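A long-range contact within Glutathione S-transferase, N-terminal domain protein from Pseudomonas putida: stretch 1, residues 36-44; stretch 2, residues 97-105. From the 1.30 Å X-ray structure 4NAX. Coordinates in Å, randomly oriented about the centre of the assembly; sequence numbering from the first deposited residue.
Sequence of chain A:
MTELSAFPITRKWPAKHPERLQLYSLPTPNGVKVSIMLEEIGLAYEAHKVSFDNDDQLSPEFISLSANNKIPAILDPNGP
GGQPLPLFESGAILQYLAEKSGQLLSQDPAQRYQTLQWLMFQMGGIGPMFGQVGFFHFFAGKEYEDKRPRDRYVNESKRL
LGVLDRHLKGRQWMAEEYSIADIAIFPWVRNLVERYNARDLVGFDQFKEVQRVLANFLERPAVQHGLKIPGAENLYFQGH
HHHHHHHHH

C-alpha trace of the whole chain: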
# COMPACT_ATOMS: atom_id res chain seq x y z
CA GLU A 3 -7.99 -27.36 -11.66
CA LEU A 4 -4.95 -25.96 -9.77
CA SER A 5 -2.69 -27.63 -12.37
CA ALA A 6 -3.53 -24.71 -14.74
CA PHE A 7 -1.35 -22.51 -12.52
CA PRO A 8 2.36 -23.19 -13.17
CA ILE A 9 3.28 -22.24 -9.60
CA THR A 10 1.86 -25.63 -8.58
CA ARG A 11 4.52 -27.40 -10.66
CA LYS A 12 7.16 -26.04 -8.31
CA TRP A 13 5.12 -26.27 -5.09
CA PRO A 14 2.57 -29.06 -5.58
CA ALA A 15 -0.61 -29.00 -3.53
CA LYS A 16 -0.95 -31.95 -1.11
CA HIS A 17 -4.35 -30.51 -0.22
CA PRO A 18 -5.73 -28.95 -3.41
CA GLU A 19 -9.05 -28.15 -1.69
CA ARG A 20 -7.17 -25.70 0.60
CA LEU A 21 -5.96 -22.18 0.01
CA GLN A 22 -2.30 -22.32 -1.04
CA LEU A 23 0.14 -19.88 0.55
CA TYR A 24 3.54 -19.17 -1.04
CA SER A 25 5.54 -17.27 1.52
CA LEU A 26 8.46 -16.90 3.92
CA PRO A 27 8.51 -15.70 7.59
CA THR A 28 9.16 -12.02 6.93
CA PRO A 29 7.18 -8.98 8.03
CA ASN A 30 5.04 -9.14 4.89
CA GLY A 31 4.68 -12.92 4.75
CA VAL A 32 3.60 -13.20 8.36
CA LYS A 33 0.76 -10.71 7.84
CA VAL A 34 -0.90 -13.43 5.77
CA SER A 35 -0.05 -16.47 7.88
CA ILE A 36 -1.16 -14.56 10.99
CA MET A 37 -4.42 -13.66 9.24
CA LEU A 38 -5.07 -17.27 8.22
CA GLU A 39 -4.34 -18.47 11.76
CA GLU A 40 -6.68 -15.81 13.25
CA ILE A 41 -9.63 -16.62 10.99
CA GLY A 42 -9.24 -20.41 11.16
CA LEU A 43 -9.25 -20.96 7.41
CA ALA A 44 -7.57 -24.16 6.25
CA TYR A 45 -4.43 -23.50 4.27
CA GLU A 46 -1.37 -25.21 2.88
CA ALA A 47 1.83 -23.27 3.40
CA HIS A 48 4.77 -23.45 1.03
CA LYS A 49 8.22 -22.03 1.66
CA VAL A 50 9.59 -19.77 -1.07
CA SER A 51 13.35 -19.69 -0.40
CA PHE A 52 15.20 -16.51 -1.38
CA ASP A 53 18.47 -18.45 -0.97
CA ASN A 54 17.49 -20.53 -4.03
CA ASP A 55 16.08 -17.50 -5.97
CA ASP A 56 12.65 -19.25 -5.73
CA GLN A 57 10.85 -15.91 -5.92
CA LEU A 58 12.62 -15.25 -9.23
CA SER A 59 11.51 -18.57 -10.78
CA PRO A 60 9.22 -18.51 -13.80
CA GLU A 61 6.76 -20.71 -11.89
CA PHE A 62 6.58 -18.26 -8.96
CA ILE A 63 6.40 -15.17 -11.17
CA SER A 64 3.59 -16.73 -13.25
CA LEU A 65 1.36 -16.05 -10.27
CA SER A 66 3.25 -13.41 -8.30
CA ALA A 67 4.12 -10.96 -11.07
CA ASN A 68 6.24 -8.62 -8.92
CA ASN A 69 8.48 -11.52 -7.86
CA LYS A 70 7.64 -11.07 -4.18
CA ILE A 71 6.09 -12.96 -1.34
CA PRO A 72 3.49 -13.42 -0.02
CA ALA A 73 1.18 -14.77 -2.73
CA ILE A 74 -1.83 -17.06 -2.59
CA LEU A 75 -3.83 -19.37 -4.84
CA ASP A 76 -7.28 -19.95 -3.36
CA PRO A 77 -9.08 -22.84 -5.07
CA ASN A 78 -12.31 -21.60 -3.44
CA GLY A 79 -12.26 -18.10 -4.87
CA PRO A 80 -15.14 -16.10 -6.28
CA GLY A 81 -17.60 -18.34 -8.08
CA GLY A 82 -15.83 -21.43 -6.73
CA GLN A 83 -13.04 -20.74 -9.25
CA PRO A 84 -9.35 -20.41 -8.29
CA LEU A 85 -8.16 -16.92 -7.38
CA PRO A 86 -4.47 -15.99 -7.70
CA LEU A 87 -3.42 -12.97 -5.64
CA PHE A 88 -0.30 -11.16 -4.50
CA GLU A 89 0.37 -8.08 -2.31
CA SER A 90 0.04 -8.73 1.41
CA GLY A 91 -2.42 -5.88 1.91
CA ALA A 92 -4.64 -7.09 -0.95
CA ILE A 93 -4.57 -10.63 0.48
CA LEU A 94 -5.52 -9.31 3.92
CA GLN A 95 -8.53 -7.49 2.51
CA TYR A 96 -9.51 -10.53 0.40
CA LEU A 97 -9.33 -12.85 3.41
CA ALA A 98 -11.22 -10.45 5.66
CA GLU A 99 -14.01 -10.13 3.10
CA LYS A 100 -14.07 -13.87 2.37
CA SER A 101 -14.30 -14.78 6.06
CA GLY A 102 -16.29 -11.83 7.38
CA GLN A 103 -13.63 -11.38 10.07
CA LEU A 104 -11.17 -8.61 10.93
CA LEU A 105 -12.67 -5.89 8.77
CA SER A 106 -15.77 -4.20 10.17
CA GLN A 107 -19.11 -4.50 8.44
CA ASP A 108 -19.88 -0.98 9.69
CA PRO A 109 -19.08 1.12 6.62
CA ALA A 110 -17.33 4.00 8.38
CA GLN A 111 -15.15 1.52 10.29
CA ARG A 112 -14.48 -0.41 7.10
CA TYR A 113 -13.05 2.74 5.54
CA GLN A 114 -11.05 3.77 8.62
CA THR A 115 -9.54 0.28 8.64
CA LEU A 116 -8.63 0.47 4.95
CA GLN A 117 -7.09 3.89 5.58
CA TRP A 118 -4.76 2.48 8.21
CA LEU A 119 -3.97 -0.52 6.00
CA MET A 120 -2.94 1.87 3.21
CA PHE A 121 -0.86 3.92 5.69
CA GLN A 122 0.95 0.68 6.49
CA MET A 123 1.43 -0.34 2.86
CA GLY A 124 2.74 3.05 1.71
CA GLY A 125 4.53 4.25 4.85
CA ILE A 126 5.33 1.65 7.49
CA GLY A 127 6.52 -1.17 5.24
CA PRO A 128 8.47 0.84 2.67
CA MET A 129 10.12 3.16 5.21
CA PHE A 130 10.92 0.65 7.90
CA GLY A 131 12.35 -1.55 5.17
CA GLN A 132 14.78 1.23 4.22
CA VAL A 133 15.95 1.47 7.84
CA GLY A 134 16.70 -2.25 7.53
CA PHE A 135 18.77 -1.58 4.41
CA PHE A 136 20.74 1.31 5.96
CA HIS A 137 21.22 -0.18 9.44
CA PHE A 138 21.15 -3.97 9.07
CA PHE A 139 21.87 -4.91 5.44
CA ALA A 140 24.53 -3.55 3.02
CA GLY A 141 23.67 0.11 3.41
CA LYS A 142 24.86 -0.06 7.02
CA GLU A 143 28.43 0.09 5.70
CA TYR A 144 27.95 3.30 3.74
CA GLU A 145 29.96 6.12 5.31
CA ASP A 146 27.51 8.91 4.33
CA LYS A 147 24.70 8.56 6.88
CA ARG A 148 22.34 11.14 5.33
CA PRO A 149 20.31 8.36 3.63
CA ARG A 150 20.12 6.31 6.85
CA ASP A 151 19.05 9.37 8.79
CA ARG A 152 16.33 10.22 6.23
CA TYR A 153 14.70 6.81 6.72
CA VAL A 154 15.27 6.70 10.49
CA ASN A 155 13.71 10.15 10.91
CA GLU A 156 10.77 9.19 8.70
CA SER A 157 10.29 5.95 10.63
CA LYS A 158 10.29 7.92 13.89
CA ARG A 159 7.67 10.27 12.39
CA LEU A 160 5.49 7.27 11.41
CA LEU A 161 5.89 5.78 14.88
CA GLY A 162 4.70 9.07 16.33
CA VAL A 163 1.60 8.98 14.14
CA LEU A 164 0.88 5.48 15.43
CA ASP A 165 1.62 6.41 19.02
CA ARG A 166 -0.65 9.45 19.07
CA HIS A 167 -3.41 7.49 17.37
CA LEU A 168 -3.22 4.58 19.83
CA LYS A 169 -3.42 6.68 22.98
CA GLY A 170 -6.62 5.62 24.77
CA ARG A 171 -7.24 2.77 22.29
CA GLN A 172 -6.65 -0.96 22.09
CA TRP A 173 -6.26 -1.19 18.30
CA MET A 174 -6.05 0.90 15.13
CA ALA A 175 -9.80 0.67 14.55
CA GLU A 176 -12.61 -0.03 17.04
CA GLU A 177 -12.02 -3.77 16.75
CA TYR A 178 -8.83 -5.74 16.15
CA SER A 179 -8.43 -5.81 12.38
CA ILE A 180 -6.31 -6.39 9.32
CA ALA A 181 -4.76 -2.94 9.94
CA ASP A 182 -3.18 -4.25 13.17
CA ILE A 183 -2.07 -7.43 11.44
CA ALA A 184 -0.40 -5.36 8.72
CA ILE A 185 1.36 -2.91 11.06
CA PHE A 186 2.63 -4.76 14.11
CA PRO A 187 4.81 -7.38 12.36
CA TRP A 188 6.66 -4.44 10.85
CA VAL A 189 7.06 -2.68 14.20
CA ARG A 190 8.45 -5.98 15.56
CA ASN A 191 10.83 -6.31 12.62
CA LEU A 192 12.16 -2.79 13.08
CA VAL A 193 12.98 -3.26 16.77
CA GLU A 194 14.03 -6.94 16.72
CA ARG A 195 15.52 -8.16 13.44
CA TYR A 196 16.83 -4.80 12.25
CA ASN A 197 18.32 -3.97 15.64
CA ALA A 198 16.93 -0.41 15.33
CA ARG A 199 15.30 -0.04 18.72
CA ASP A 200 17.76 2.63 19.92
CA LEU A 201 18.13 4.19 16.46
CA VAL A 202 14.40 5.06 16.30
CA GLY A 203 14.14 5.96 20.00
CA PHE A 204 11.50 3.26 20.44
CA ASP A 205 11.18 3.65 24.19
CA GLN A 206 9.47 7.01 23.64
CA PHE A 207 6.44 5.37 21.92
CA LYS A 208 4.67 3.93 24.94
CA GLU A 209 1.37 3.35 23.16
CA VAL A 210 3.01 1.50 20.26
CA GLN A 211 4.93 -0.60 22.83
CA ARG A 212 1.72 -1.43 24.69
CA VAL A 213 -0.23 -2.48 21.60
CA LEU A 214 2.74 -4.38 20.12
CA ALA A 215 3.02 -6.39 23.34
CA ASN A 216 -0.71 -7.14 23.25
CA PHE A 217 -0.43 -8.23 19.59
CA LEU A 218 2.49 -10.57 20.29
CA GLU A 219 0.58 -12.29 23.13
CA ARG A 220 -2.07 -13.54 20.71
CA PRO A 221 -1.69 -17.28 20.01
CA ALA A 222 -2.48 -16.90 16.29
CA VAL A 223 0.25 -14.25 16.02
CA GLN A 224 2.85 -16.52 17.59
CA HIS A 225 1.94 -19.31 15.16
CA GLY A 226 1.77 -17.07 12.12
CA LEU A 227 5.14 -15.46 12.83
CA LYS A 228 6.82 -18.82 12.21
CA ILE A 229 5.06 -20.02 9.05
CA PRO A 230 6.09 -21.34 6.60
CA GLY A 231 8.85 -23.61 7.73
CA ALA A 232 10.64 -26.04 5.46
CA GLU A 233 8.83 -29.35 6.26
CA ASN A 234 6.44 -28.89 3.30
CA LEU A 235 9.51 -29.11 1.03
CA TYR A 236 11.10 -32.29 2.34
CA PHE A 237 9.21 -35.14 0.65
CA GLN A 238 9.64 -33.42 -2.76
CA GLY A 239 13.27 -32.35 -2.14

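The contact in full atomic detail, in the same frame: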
# COMPACT_ATOMS: atom_id res chain seq x y z
N ILE A 36 -0.45 -14.98 9.80
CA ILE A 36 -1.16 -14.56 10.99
C ILE A 36 -2.66 -14.46 10.69
O ILE A 36 -3.50 -14.95 11.46
CB ILE A 36 -0.62 -13.24 11.55
CG1 ILE A 36 0.77 -13.45 12.13
CG2 ILE A 36 -1.57 -12.69 12.62
CD1 ILE A 36 1.49 -12.18 12.47
N MET A 37 -3.02 -13.81 9.59
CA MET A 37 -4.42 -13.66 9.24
C MET A 37 -5.12 -15.02 9.13
O MET A 37 -6.21 -15.21 9.66
CB MET A 37 -4.53 -12.89 7.93
CG MET A 37 -5.95 -12.69 7.44
SD MET A 37 -6.92 -11.68 8.57
CE MET A 37 -8.38 -11.47 7.56
N LEU A 38 -4.49 -15.96 8.41
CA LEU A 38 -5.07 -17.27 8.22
C LEU A 38 -5.24 -18.00 9.55
O LEU A 38 -6.28 -18.65 9.80
CB LEU A 38 -4.22 -18.09 7.26
CG LEU A 38 -4.30 -17.59 5.81
CD1 LEU A 38 -3.11 -18.09 5.00
CD2 LEU A 38 -5.61 -18.00 5.17
N GLU A 39 -4.24 -17.88 10.42
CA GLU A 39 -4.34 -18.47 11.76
C GLU A 39 -5.47 -17.84 12.57
O GLU A 39 -6.17 -18.53 13.32
CB GLU A 39 -3.01 -18.35 12.52
CG GLU A 39 -1.87 -19.15 11.92
CD GLU A 39 -2.02 -20.65 12.08
OE1 GLU A 39 -2.55 -21.09 13.12
OE2 GLU A 39 -1.59 -21.38 11.17
N GLU A 40 -5.63 -16.52 12.49
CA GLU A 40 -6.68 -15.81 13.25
C GLU A 40 -8.09 -16.24 12.82
O GLU A 40 -8.96 -16.39 13.66
CB GLU A 40 -6.58 -14.30 13.06
CG GLU A 40 -5.37 -13.64 13.71
CD GLU A 40 -5.48 -13.43 15.22
OE1 GLU A 40 -6.37 -13.99 15.92
OE2 GLU A 40 -4.60 -12.73 15.77
N ILE A 41 -8.29 -16.39 11.51
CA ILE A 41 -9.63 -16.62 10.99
C ILE A 41 -9.99 -18.10 10.93
O ILE A 41 -11.15 -18.45 10.73
CB ILE A 41 -9.88 -15.93 9.62
CG1 ILE A 41 -9.07 -16.59 8.51
CG2 ILE A 41 -9.63 -14.43 9.75
CD1 ILE A 41 -9.22 -15.97 7.14
N GLY A 42 -9.00 -18.97 11.12
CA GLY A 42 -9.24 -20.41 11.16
C GLY A 42 -9.50 -21.07 9.82
O GLY A 42 -10.08 -22.14 9.75
N LEU A 43 -9.05 -20.43 8.74
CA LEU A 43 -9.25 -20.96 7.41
C LEU A 43 -8.16 -21.98 7.11
O LEU A 43 -6.95 -21.69 7.28
CB LEU A 43 -9.19 -19.85 6.37
CG LEU A 43 -9.37 -20.23 4.90
CD1 LEU A 43 -10.77 -20.76 4.64
CD2 LEU A 43 -9.12 -19.02 4.01
N ALA A 44 -8.56 -23.15 6.65
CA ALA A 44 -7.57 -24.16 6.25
C ALA A 44 -6.65 -23.60 5.18
O ALA A 44 -7.10 -22.93 4.28
CB ALA A 44 -8.29 -25.40 5.73
N LEU A 97 -9.02 -11.88 2.37
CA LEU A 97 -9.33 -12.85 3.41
C LEU A 97 -10.33 -12.33 4.43
O LEU A 97 -11.16 -13.10 4.91
CB LEU A 97 -8.06 -13.32 4.12
CG LEU A 97 -7.11 -14.15 3.26
CD1 LEU A 97 -5.82 -14.42 4.03
CD2 LEU A 97 -7.73 -15.46 2.80
N ALA A 98 -10.26 -11.05 4.76
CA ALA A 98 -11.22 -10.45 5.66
C ALA A 98 -12.63 -10.49 5.07
O ALA A 98 -13.60 -10.78 5.77
CB ALA A 98 -10.83 -9.03 5.99
N GLU A 99 -12.72 -10.17 3.78
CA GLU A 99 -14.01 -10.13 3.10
C GLU A 99 -14.58 -11.53 2.85
O GLU A 99 -15.78 -11.76 2.97
CB GLU A 99 -13.88 -9.33 1.79
CG GLU A 99 -13.65 -7.85 2.13
CD GLU A 99 -13.35 -6.94 0.96
OE1 GLU A 99 -13.12 -7.41 -0.17
OE2 GLU A 99 -13.31 -5.71 1.20
N LYS A 100 -13.69 -12.48 2.56
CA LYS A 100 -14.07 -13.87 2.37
C LYS A 100 -14.64 -14.46 3.66
O LYS A 100 -15.65 -15.16 3.64
CB LYS A 100 -12.85 -14.68 1.94
CG LYS A 100 -13.08 -16.17 1.76
CD LYS A 100 -11.75 -16.88 1.49
CE LYS A 100 -11.86 -18.38 1.48
NZ LYS A 100 -12.37 -18.90 0.20
N SER A 101 -13.97 -14.18 4.76
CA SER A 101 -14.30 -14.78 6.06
C SER A 101 -15.32 -13.99 6.88
O SER A 101 -15.90 -14.51 7.84
CB SER A 101 -13.03 -14.91 6.89
OG SER A 101 -12.49 -13.65 7.27
N GLY A 102 -15.50 -12.72 6.54
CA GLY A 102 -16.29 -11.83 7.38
C GLY A 102 -15.66 -11.45 8.70
O GLY A 102 -16.35 -10.94 9.58
N GLN A 103 -14.36 -11.66 8.83
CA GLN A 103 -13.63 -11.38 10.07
C GLN A 103 -12.56 -10.32 9.83
O GLN A 103 -11.95 -10.26 8.76
CB GLN A 103 -12.94 -12.66 10.55
CG GLN A 103 -13.89 -13.79 10.92
CD GLN A 103 -13.14 -15.01 11.44
OE1 GLN A 103 -12.33 -14.90 12.35
NE2 GLN A 103 -13.38 -16.16 10.84
N LEU A 104 -12.32 -9.51 10.85
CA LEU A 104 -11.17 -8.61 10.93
C LEU A 104 -11.21 -7.44 9.97
O LEU A 104 -10.20 -6.77 9.72
CB LEU A 104 -9.85 -9.39 10.86
CG LEU A 104 -9.70 -10.41 12.00
CD1 LEU A 104 -8.53 -11.32 11.76
CD2 LEU A 104 -9.50 -9.75 13.35
N LEU A 105 -12.41 -7.13 9.51
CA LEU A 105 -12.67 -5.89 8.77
C LEU A 105 -14.14 -5.60 9.03
O LEU A 105 -15.01 -6.37 8.62
CB LEU A 105 -12.39 -6.03 7.28
CG LEU A 105 -12.65 -4.82 6.39
CD1 LEU A 105 -11.90 -3.58 6.87
CD2 LEU A 105 -12.30 -5.12 4.93
O HOH W 1 -11.96 -17.04 14.11

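Two helix ends that run side by side in the same direction face a recurring problem: their flanks can be sealed with apolar side chains, but the last carbonyl groups of each helix have no further turn to bond with. The contact between residues 36-44 and 97-105 of this glutathione S-transferase family protein illustrates one solution. The axes of helices 36-41 and 97-101 are inclined by only 16° and come no closer than 11.0 Å, so side chains must fill the space between them. Three residues, L97, I41 and M37, cover the most surface.

L97 serves as the hub. Its CA-to-CB bond points toward the first stretch, and its m,t rotamer brings the side chain among several partners. CD1 of L97 lies 3.8 Å from CG of M37 and also 3.8 Å from CD2 of L38, while CD2 of L97 packs 4.0 Å from CD2 of L43. The L38 contact shows that the CA-to-CB direction need not settle the matter: that bond points sideways, yet the end of the side chain comes nearer.

M37 reaches across to the other helix with a long, unbranched side chain. Its terminal CE sits 3.4 Å from the backbone N of A98 and 3.8 Å from the CB of the same residue; the small alanine side chain is thus met together with its main chain. One atom back, SD of M37 lies 3.6 Å from CD1 of L104, so the same side chain touches both the helix and the segment that follows it.

I41, at the end of its helix, combines apolar and polar roles. Its CD1 approaches CB of L97 at 4.2 Å, and its CG2 lies 3.9 Å from CD1 of L104. Its carbonyl supplies the polar link: NE2 of Q103 donates a hydrogen bond to O of I41, at 3.2 Å and with an N-H...O angle of 145°. The other end of the same amide is used as well, since a water donates to OE1 of Q103 at 2.8 Å and to O of E40 at 3.1 Å. One side-chain amide therefore serves two successive carbonyls, one directly and one through water.

Both helices give way to a glycine with positive phi, G42 and G102, a conformation that favours glycine. Beyond G102, the backbone N of Q103 donates to OG of S101 at 3.1 Å, while that hydroxyl donates to O of L97 at 2.8 Å, tying the turn back to the helix.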